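Local atomic coordinates of Abbfa_003403 (Acinetobacter baumannii, PDB entry 4ZXH), a protein that probably assembles a peptide product as a four-domain nonribosomal peptide synthetase, with condensation, adenylation, phosphopantetheine-bearing carrier and thioesterase domains. Residues 151-154 with 155-159; 160-163 with 164-168; 364-367 with 368-371. All coordinates share one frame; numbering follows the deposited sequence.

Of the three contacts, the first two met from the N terminus lie on helix 152-165 of the condensation domain. Contact 1 is its opening turns and contact 2 its final turn and exit, so the two adjoin in series, their centres about 13 Å apart. Contact 3 follows some two hundred residues later, in the loop between strands 356-360 and 382-383. Each contact joins adjacent segments, so none closes a long loop and none nests in or crosses another. In space the loop of 364-371 returns to the helix: F369 packs on L159 and S163, M366 on G156, and E368 forms a salt bridge with R160. Contacts 1 and 2 also border the bound phospholipid, and contact 3 ends at the potassium ion.

Contact 1 (151-154 with 155-159); sequences DFWS and IGLLL
D151, the aspartate of the HHxxxD signature of condensation domains, caps the N terminus of helix 152-165, and its backbone O receives the first turn bond from I155 N (3.2 Å). Its side chain turns back over the same helix end. With chi1 at 52°, the carboxylate swings toward the opening turn, where OD1 accepts from S154 N at 3.0 Å and is met nearly along its C-O bond. S154 OG lies 2.8 Å from D151 OD1 and has the backbone O of G295 as a further partner. R285 completes the site through a salt bridge to OD1, while OD2 accepts from F297 N. The aspartate is thus held at both oxygens, as suits the structural role usually given to this residue in the family.

Regular helical bonds continue from there: G156 N to F152 O (3.0 Å), L157 N to W153 O (3.1 Å) and L158 N to S154 O (2.9 Å). Apolar side chains line the outside of the turns. The F152 ring meets I155 obliquely, its CD1 lying 4.2 Å from I155 CB. In W153 the indole extends away from the backbone N (chi1 -175°), which brings its CD1 to within 4.2 Å of the L157 methyl CD1, again at an oblique angle. NE1 of this indole is engaged by the backbone O of R291.

Around the helix, F152 packs on M41 and L159 on F45, both of strand 40-49, and W153 leans on the loop residues R285 and L363. L158 and L159 lie beside the bound phospholipid, and the helix start thus sits between strand 40-49 of the six-stranded mixed sheet and the loops of R285 and L363.

Contact 2 (160-163 with 164-168); sequences RDVS and KRFGL. With PX4 (1,2-dimyristoyl-sn-glycero-3-phosphocholine), chain C.
OD2 of D161 is gripped by two nitrogens of R165 and by the hydroxyl of Y68. R165 NE makes the straighter bond of its pair, 2.9 Å to D161 OD2 with 163° at the hydrogen, and comes from above the carboxylate plane; NH2 reaches OD2 at 3.3 Å on its syn lone pair. OD2 lies in the guanidinium plane, yet carboxylate and guanidinium are turned 69° apart. The arginine chain is extended from CG to NE, so that its NE edge, from one turn further along the helix, meets D161 side-on, and its NH2 has a second carboxylate partner in D67. K164 NZ stands off at 4.1 Å from D161 OD1, a charge attraction beyond salt-bridge range.

Helix 152-165 is finished by a Schellman motif. L168 N bonds to S163 O at 2.8 Å and G167 N to K164 O at 2.9 Å, with G167 at positive phi (85°). L168 is thereby folded back so that its CB packs against S163 CB, and its side chain lies on strand 387-391.

V162 and F166 point the same way toward the phospholipid. The V162 methyl CG1 sits at the ring edge, 3.6 Å from F166 CE2. An acyl-chain carbon, PX4 C28, lies over one ring face, offset toward the rim, and is 3.7 Å from F166 CZ; I60 of helix 56-67 also packs on F166.

Contact 3 (364-367 with 368-371); sequences GGMD and EFKE. With K (potassium ion), chain D.
M366 and F369 meet by a Met-aromatic contact. The sulfur SD stands 5.0 Å from the centroid of the F369 ring, 43° off its normal, so it approaches obliquely, with CD2 as the closest ring atom. The bend of the methionine chain at chi2 (-62°) folds SD back toward the phenyl group.

Backbone hydrogen bonds make a tight turn of the same residues. F369 N donates to M366 O at 2.9 Å, and K370 N to D367 O at 3.1 Å; both donors stand well above the carbonyl planes. The turn sets M366 O at the edge of the F369 ring.

Charged side chains reach beyond the turn: E368 OE2 forms a salt bridge with R160 NH2, and K370 NZ bonds to E410 O. By metal coordination, E371 O binds the potassium ion at 2.9 Å, with L372, L374 and I376 giving backbone oxygens and S391 its hydroxyl.

In the fold, F369 is buried between L159, R160 and S163 of helix 152-165 and L382 of strand 382-383, whereas the potassium ion ties the loop beyond it to strand 387-391 through S391.

Contact 1 (151-154 with 155-159)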
loop_
_atom_site.group_PDB
_atom_site.type_symbol
_atom_site.label_atom_id
_atom_site.label_comp_id
_atom_site.label_asym_id
_atom_site.label_seq_id
_atom_site.Cartn_x
_atom_site.Cartn_y
_atom_site.Cartn_z
ATOM N N ASP A 151 -11.754 14.779 -26.003
ATOM C CA ASP A 151 -10.560 14.013 -26.290
ATOM C C ASP A 151 -9.678 14.729 -27.325
ATOM O O ASP A 151 -9.991 15.822 -27.779
ATOM C CB ASP A 151 -10.951 12.615 -26.774
ATOM C CG ASP A 151 -11.931 12.658 -27.911
ATOM O OD1 ASP A 151 -11.968 13.694 -28.606
ATOM O OD2 ASP A 151 -12.658 11.658 -28.119
ATOM N N PHE A 152 -8.578 14.087 -27.687
ATOM C CA PHE A 152 -7.625 14.621 -28.639
ATOM C C PHE A 152 -8.212 14.728 -30.049
ATOM O O PHE A 152 -7.998 15.742 -30.725
ATOM C CB PHE A 152 -6.374 13.751 -28.649
ATOM C CG PHE A 152 -5.188 14.401 -29.287
ATOM C CD1 PHE A 152 -4.571 15.494 -28.685
ATOM C CD2 PHE A 152 -4.674 13.911 -30.486
ATOM C CE1 PHE A 152 -3.469 16.102 -29.280
ATOM C CE2 PHE A 152 -3.573 14.505 -31.081
ATOM C CZ PHE A 152 -2.972 15.604 -30.479
ATOM N N TRP A 153 -8.947 13.704 -30.494
ATOM C CA TRP A 153 -9.618 13.789 -31.795
ATOM C C TRP A 153 -10.386 15.124 -31.852
ATOM O O TRP A 153 -10.366 15.809 -32.873
ATOM C CB TRP A 153 -10.545 12.579 -32.028
ATOM C CG TRP A 153 -11.208 12.473 -33.396
ATOM C CD1 TRP A 153 -12.479 12.848 -33.715
ATOM C CD2 TRP A 153 -10.646 11.933 -34.600
ATOM N NE1 TRP A 153 -12.749 12.584 -35.026
ATOM C CE2 TRP A 153 -11.639 12.028 -35.601
ATOM C CE3 TRP A 153 -9.394 11.405 -34.941
ATOM C CZ2 TRP A 153 -11.416 11.611 -36.925
ATOM C CZ3 TRP A 153 -9.174 10.989 -36.264
ATOM C CH2 TRP A 153 -10.180 11.096 -37.232
ATOM N N SER A 154 -11.008 15.513 -30.738
ATOM C CA SER A 154 -11.760 16.770 -30.664
ATOM C C SER A 154 -10.852 17.976 -30.807
ATOM O O SER A 154 -11.215 18.961 -31.473
ATOM C CB SER A 154 -12.539 16.871 -29.351
ATOM O OG SER A 154 -13.576 15.900 -29.305
ATOM N N ILE A 155 -9.682 17.897 -30.171
ATOM C CA ILE A 155 -8.671 18.939 -30.290
ATOM C C ILE A 155 -8.366 19.225 -31.760
ATOM O O ILE A 155 -8.349 20.376 -32.189
ATOM C CB ILE A 155 -7.363 18.556 -29.573
ATOM C CG1 ILE A 155 -7.525 18.632 -28.045
ATOM C CG2 ILE A 155 -6.226 19.451 -30.019
ATOM C CD1 ILE A 155 -8.299 19.830 -27.579
ATOM N N GLY A 156 -8.158 18.170 -32.538
ATOM C CA GLY A 156 -7.810 18.336 -33.931
ATOM C C GLY A 156 -8.940 18.958 -34.724
ATOM O O GLY A 156 -8.716 19.792 -35.582
ATOM N N LEU A 157 -10.162 18.535 -34.438
ATOM C CA LEU A 157 -11.321 19.140 -35.051
ATOM C C LEU A 157 -11.347 20.632 -34.746
ATOM O O LEU A 157 -11.688 21.452 -35.592
ATOM C CB LEU A 157 -12.594 18.478 -34.544
ATOM C CG LEU A 157 -12.925 17.093 -35.086
ATOM C CD1 LEU A 157 -14.206 16.616 -34.431
ATOM C CD2 LEU A 157 -13.101 17.149 -36.579
ATOM N N LEU A 158 -10.970 20.979 -33.527
ATOM C CA LEU A 158 -11.087 22.346 -33.084
ATOM C C LEU A 158 -9.916 23.154 -33.623
ATOM O O LEU A 158 -10.089 24.264 -34.148
ATOM C CB LEU A 158 -11.152 22.385 -31.574
ATOM C CG LEU A 158 -11.676 23.670 -30.959
ATOM C CD1 LEU A 158 -12.856 24.178 -31.755
ATOM C CD2 LEU A 158 -12.077 23.370 -29.511
ATOM N N LEU A 159 -8.730 22.562 -33.525
ATOM C CA LEU A 159 -7.502 23.146 -34.066
ATOM C C LEU A 159 -7.621 23.487 -35.551
ATOM O O LEU A 159 -7.221 24.563 -35.996
ATOM C CB LEU A 159 -6.341 22.187 -33.856
ATOM C CG LEU A 159 -5.010 22.566 -34.488
ATOM C CD1 LEU A 159 -4.621 23.977 -34.079
ATOM C CD2 LEU A 159 -3.942 21.567 -34.066
#

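Contact 2 (160-163 with 164-168)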
loop_
_atom_site.group_PDB
_atom_site.type_symbol
_atom_site.label_atom_id
_atom_site.label_comp_id
_atom_site.label_asym_id
_atom_site.label_seq_id
_atom_site.Cartn_x
_atom_site.Cartn_y
_atom_site.Cartn_z
ATOM N N ARG A 160 -8.174 22.566 -36.327
ATOM C CA ARG A 160 -8.246 22.799 -37.743
ATOM C C ARG A 160 -9.229 23.933 -38.013
ATOM O O ARG A 160 -8.917 24.871 -38.737
ATOM C CB ARG A 160 -8.650 21.537 -38.497
ATOM C CG ARG A 160 -8.582 21.760 -40.012
ATOM C CD ARG A 160 -8.719 20.520 -40.864
ATOM N NE ARG A 160 -8.233 20.899 -42.183
ATOM C CZ ARG A 160 -6.966 20.775 -42.569
ATOM N NH1 ARG A 160 -6.063 20.235 -41.743
ATOM N NH2 ARG A 160 -6.600 21.192 -43.779
ATOM N N ASP A 161 -10.405 23.859 -37.405
ATOM C CA ASP A 161 -11.396 24.913 -37.551
ATOM C C ASP A 161 -10.860 26.296 -37.171
ATOM O O ASP A 161 -11.010 27.249 -37.929
ATOM C CB ASP A 161 -12.619 24.595 -36.707
ATOM C CG ASP A 161 -13.818 25.429 -37.083
ATOM O OD1 ASP A 161 -14.398 25.193 -38.178
ATOM O OD2 ASP A 161 -14.189 26.301 -36.267
ATOM N N VAL A 162 -10.223 26.411 -36.010
ATOM C CA VAL A 162 -9.774 27.724 -35.566
ATOM C C VAL A 162 -8.641 28.250 -36.450
ATOM O O VAL A 162 -8.539 29.451 -36.701
ATOM C CB VAL A 162 -9.343 27.684 -34.102
ATOM C CG1 VAL A 162 -8.762 29.022 -33.668
ATOM C CG2 VAL A 162 -10.539 27.347 -33.251
ATOM N N SER A 163 -7.813 27.346 -36.954
ATOM C CA SER A 163 -6.770 27.724 -37.893
ATOM C C SER A 163 -7.340 28.316 -39.189
ATOM O O SER A 163 -6.775 29.247 -39.760
ATOM C CB SER A 163 -5.905 26.512 -38.205
ATOM O OG SER A 163 -5.050 26.212 -37.116
ATOM N N LYS A 164 -8.454 27.767 -39.662
ATOM C CA LYS A 164 -9.094 28.304 -40.847
ATOM C C LYS A 164 -9.605 29.715 -40.563
ATOM O O LYS A 164 -9.456 30.627 -41.386
ATOM C CB LYS A 164 -10.244 27.410 -41.316
ATOM C CG LYS A 164 -10.967 27.965 -42.546
ATOM C CD LYS A 164 -12.154 27.113 -42.945
ATOM C CE LYS A 164 -13.164 26.987 -41.798
ATOM N NZ LYS A 164 -14.337 26.112 -42.143
ATOM N N ARG A 165 -10.219 29.891 -39.400
ATOM C CA ARG A 165 -10.751 31.191 -39.038
ATOM C C ARG A 165 -9.634 32.220 -38.997
ATOM O O ARG A 165 -9.850 33.394 -39.301
ATOM C CB ARG A 165 -11.469 31.130 -37.701
ATOM C CG ARG A 165 -12.720 30.273 -37.700
ATOM C CD ARG A 165 -13.243 30.180 -36.290
ATOM N NE ARG A 165 -14.317 29.212 -36.127
ATOM C CZ ARG A 165 -15.583 29.531 -35.869
ATOM N NH1 ARG A 165 -15.932 30.806 -35.743
ATOM N NH2 ARG A 165 -16.502 28.578 -35.722
ATOM N N PHE A 166 -8.432 31.766 -38.653
ATOM C CA PHE A 166 -7.265 32.643 -38.598
ATOM C C PHE A 166 -6.536 32.809 -39.924
ATOM O O PHE A 166 -5.609 33.610 -40.010
ATOM C CB PHE A 166 -6.273 32.147 -37.552
ATOM C CG PHE A 166 -6.548 32.668 -36.177
ATOM C CD1 PHE A 166 -6.207 33.967 -35.839
ATOM C CD2 PHE A 166 -7.145 31.865 -35.223
ATOM C CE1 PHE A 166 -6.458 34.454 -34.576
ATOM C CE2 PHE A 166 -7.404 32.342 -33.963
ATOM C CZ PHE A 166 -7.053 33.636 -33.633
ATOM N N GLY A 167 -6.952 32.071 -40.950
ATOM C CA GLY A 167 -6.303 32.142 -42.247
ATOM C C GLY A 167 -5.066 31.275 -42.457
ATOM O O GLY A 167 -4.251 31.571 -43.329
ATOM N N LEU A 168 -4.932 30.200 -41.684
ATOM C CA LEU A 168 -3.760 29.321 -41.770
ATOM C C LEU A 168 -3.933 28.106 -42.697
ATOM O O LEU A 168 -2.964 27.609 -43.257
ATOM C CB LEU A 168 -3.370 28.844 -40.373
ATOM C CG LEU A 168 -2.870 29.971 -39.482
ATOM C CD1 LEU A 168 -2.745 29.505 -38.061
ATOM C CD2 LEU A 168 -1.537 30.443 -40.001
HETATM O O1 PX4 C . -2.901 43.009 -25.573
HETATM O O2 PX4 C . -0.472 42.967 -26.520
HETATM P P1 PX4 C . -1.959 42.829 -26.744
HETATM O O3 PX4 C . -2.389 43.790 -27.971
HETATM C C1 PX4 C . -3.018 45.063 -27.818
HETATM C C2 PX4 C . -3.018 45.768 -29.179
HETATM N N1 PX4 C . -3.845 46.994 -29.203
HETATM C C3 PX4 C . -3.727 47.733 -27.933
HETATM C C4 PX4 C . -3.390 47.858 -30.307
HETATM C C5 PX4 C . -5.252 46.643 -29.444
HETATM O O4 PX4 C . -2.243 41.392 -27.431
HETATM C C6 PX4 C . -1.240 40.398 -27.661
HETATM C C7 PX4 C . -1.905 39.027 -27.609
HETATM C C8 PX4 C . -3.046 39.177 -26.606
HETATM O O5 PX4 C . -3.756 37.950 -26.463
HETATM C C9 PX4 C . -5.192 37.928 -26.210
HETATM O O6 PX4 C . -5.844 38.955 -26.279
HETATM C C10 PX4 C . -5.866 36.622 -25.875
HETATM C C11 PX4 C . -6.635 36.080 -27.071
HETATM C C12 PX4 C . -6.124 34.688 -27.413
HETATM C C13 PX4 C . -7.289 33.821 -27.871
HETATM C C14 PX4 C . -7.013 33.247 -29.251
HETATM C C15 PX4 C . -8.320 32.744 -29.835
HETATM C C16 PX4 C . -8.204 31.271 -30.170
HETATM C C17 PX4 C . -9.566 30.694 -30.505
HETATM C C18 PX4 C . -10.245 30.166 -29.242
HETATM C C19 PX4 C . -10.215 28.648 -29.170
HETATM C C20 PX4 C . -10.396 28.191 -27.727
HETATM C C21 PX4 C . -10.484 26.667 -27.646
HETATM C C22 PX4 C . -9.980 26.118 -26.320
HETATM O O7 PX4 C . -2.419 38.646 -28.895
HETATM C C23 PX4 C . -2.065 37.273 -29.277
HETATM O O8 PX4 C . -1.052 36.804 -28.794
HETATM C C24 PX4 C . -2.946 36.455 -30.226
HETATM C C25 PX4 C . -2.438 35.043 -30.566
HETATM C C26 PX4 C . -3.459 34.216 -31.370
HETATM C C27 PX4 C . -3.007 32.765 -31.628
HETATM C C28 PX4 C . -3.985 31.939 -32.471
HETATM C C29 PX4 C . -3.524 30.491 -32.719
HETATM C C30 PX4 C . -4.481 29.692 -33.616
HETATM C C31 PX4 C . -4.558 28.169 -33.348
HETATM C C32 PX4 C . -5.437 27.866 -32.124
HETATM C C33 PX4 C . -6.011 26.445 -32.020
HETATM C C34 PX4 C . -6.434 26.112 -30.586
HETATM C C35 PX4 C . -7.605 25.137 -30.436
HETATM C C36 PX4 C . -7.212 23.891 -29.658
#

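Contact 3 (364-367 with 368-371)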
loop_
_atom_site.group_PDB
_atom_site.type_symbol
_atom_site.label_atom_id
_atom_site.label_comp_id
_atom_site.label_asym_id
_atom_site.label_seq_id
_atom_site.Cartn_x
_atom_site.Cartn_y
_atom_site.Cartn_z
ATOM N N GLY A 364 -6.203 11.882 -38.627
ATOM C CA GLY A 364 -6.270 11.932 -40.077
ATOM C C GLY A 364 -6.696 13.301 -40.567
ATOM O O GLY A 364 -7.406 14.027 -39.869
ATOM N N GLY A 365 -6.273 13.657 -41.774
ATOM C CA GLY A 365 -6.627 14.948 -42.337
ATOM C C GLY A 365 -6.084 16.090 -41.497
ATOM O O GLY A 365 -6.757 17.112 -41.318
ATOM N N MET A 366 -4.876 15.895 -40.960
ATOM C CA MET A 366 -4.138 16.944 -40.261
ATOM C C MET A 366 -2.677 17.053 -40.760
ATOM O O MET A 366 -1.773 17.351 -39.982
ATOM C CB MET A 366 -4.156 16.693 -38.744
ATOM C CG MET A 366 -5.534 16.801 -38.093
ATOM S SD MET A 366 -6.338 18.428 -38.200
ATOM C CE MET A 366 -8.050 17.879 -38.101
ATOM N N ASP A 367 -2.447 16.828 -42.053
ATOM C CA ASP A 367 -1.087 16.832 -42.599
ATOM C C ASP A 367 -0.287 18.115 -42.327
ATOM O O ASP A 367 0.888 18.043 -41.938
ATOM C CB ASP A 367 -1.134 16.570 -44.102
ATOM C CG ASP A 367 -1.580 15.149 -44.436
ATOM O OD1 ASP A 367 -1.602 14.293 -43.524
ATOM O OD2 ASP A 367 -1.910 14.886 -45.616
ATOM N N GLU A 368 -0.925 19.276 -42.517
ATOM C CA GLU A 368 -0.301 20.576 -42.251
ATOM C C GLU A 368 0.204 20.711 -40.819
ATOM O O GLU A 368 1.105 21.505 -40.559
ATOM C CB GLU A 368 -1.280 21.728 -42.527
ATOM C CG GLU A 368 -1.968 21.736 -43.901
ATOM C CD GLU A 368 -3.249 20.903 -43.921
ATOM O OE1 GLU A 368 -3.392 19.997 -43.069
ATOM O OE2 GLU A 368 -4.124 21.163 -44.771
ATOM N N PHE A 369 -0.384 19.937 -39.901
ATOM C CA PHE A 369 -0.099 20.030 -38.467
ATOM C C PHE A 369 0.743 18.881 -37.937
ATOM O O PHE A 369 0.987 18.798 -36.729
ATOM C CB PHE A 369 -1.401 20.069 -37.660
ATOM C CG PHE A 369 -2.301 21.203 -38.013
ATOM C CD1 PHE A 369 -2.246 22.392 -37.309
ATOM C CD2 PHE A 369 -3.207 21.087 -39.055
ATOM C CE1 PHE A 369 -3.092 23.456 -37.641
ATOM C CE2 PHE A 369 -4.041 22.147 -39.400
ATOM C CZ PHE A 369 -3.987 23.329 -38.683
ATOM N N LYS A 370 1.167 17.986 -38.827
ATOM C CA LYS A 370 1.898 16.783 -38.429
ATOM C C LYS A 370 3.102 17.118 -37.539
ATOM O O LYS A 370 3.131 16.782 -36.354
ATOM C CB LYS A 370 2.341 16.018 -39.676
ATOM C CG LYS A 370 3.224 14.798 -39.435
ATOM C CD LYS A 370 3.677 14.177 -40.775
ATOM C CE LYS A 370 4.842 13.196 -40.596
ATOM N NZ LYS A 370 6.099 13.864 -40.127
ATOM N N GLU A 371 4.073 17.819 -38.101
ATOM C CA GLU A 371 5.293 18.123 -37.373
ATOM C C GLU A 371 5.073 19.061 -36.169
ATOM O O GLU A 371 5.803 18.967 -35.184
ATOM C CB GLU A 371 6.329 18.701 -38.342
ATOM C CG GLU A 371 6.583 17.766 -39.512
ATOM C CD GLU A 371 7.751 18.195 -40.378
ATOM O OE1 GLU A 371 8.469 19.128 -39.977
ATOM O OE2 GLU A 371 7.951 17.607 -41.468
HETATM K K K D . 6.381 19.768 -32.452
#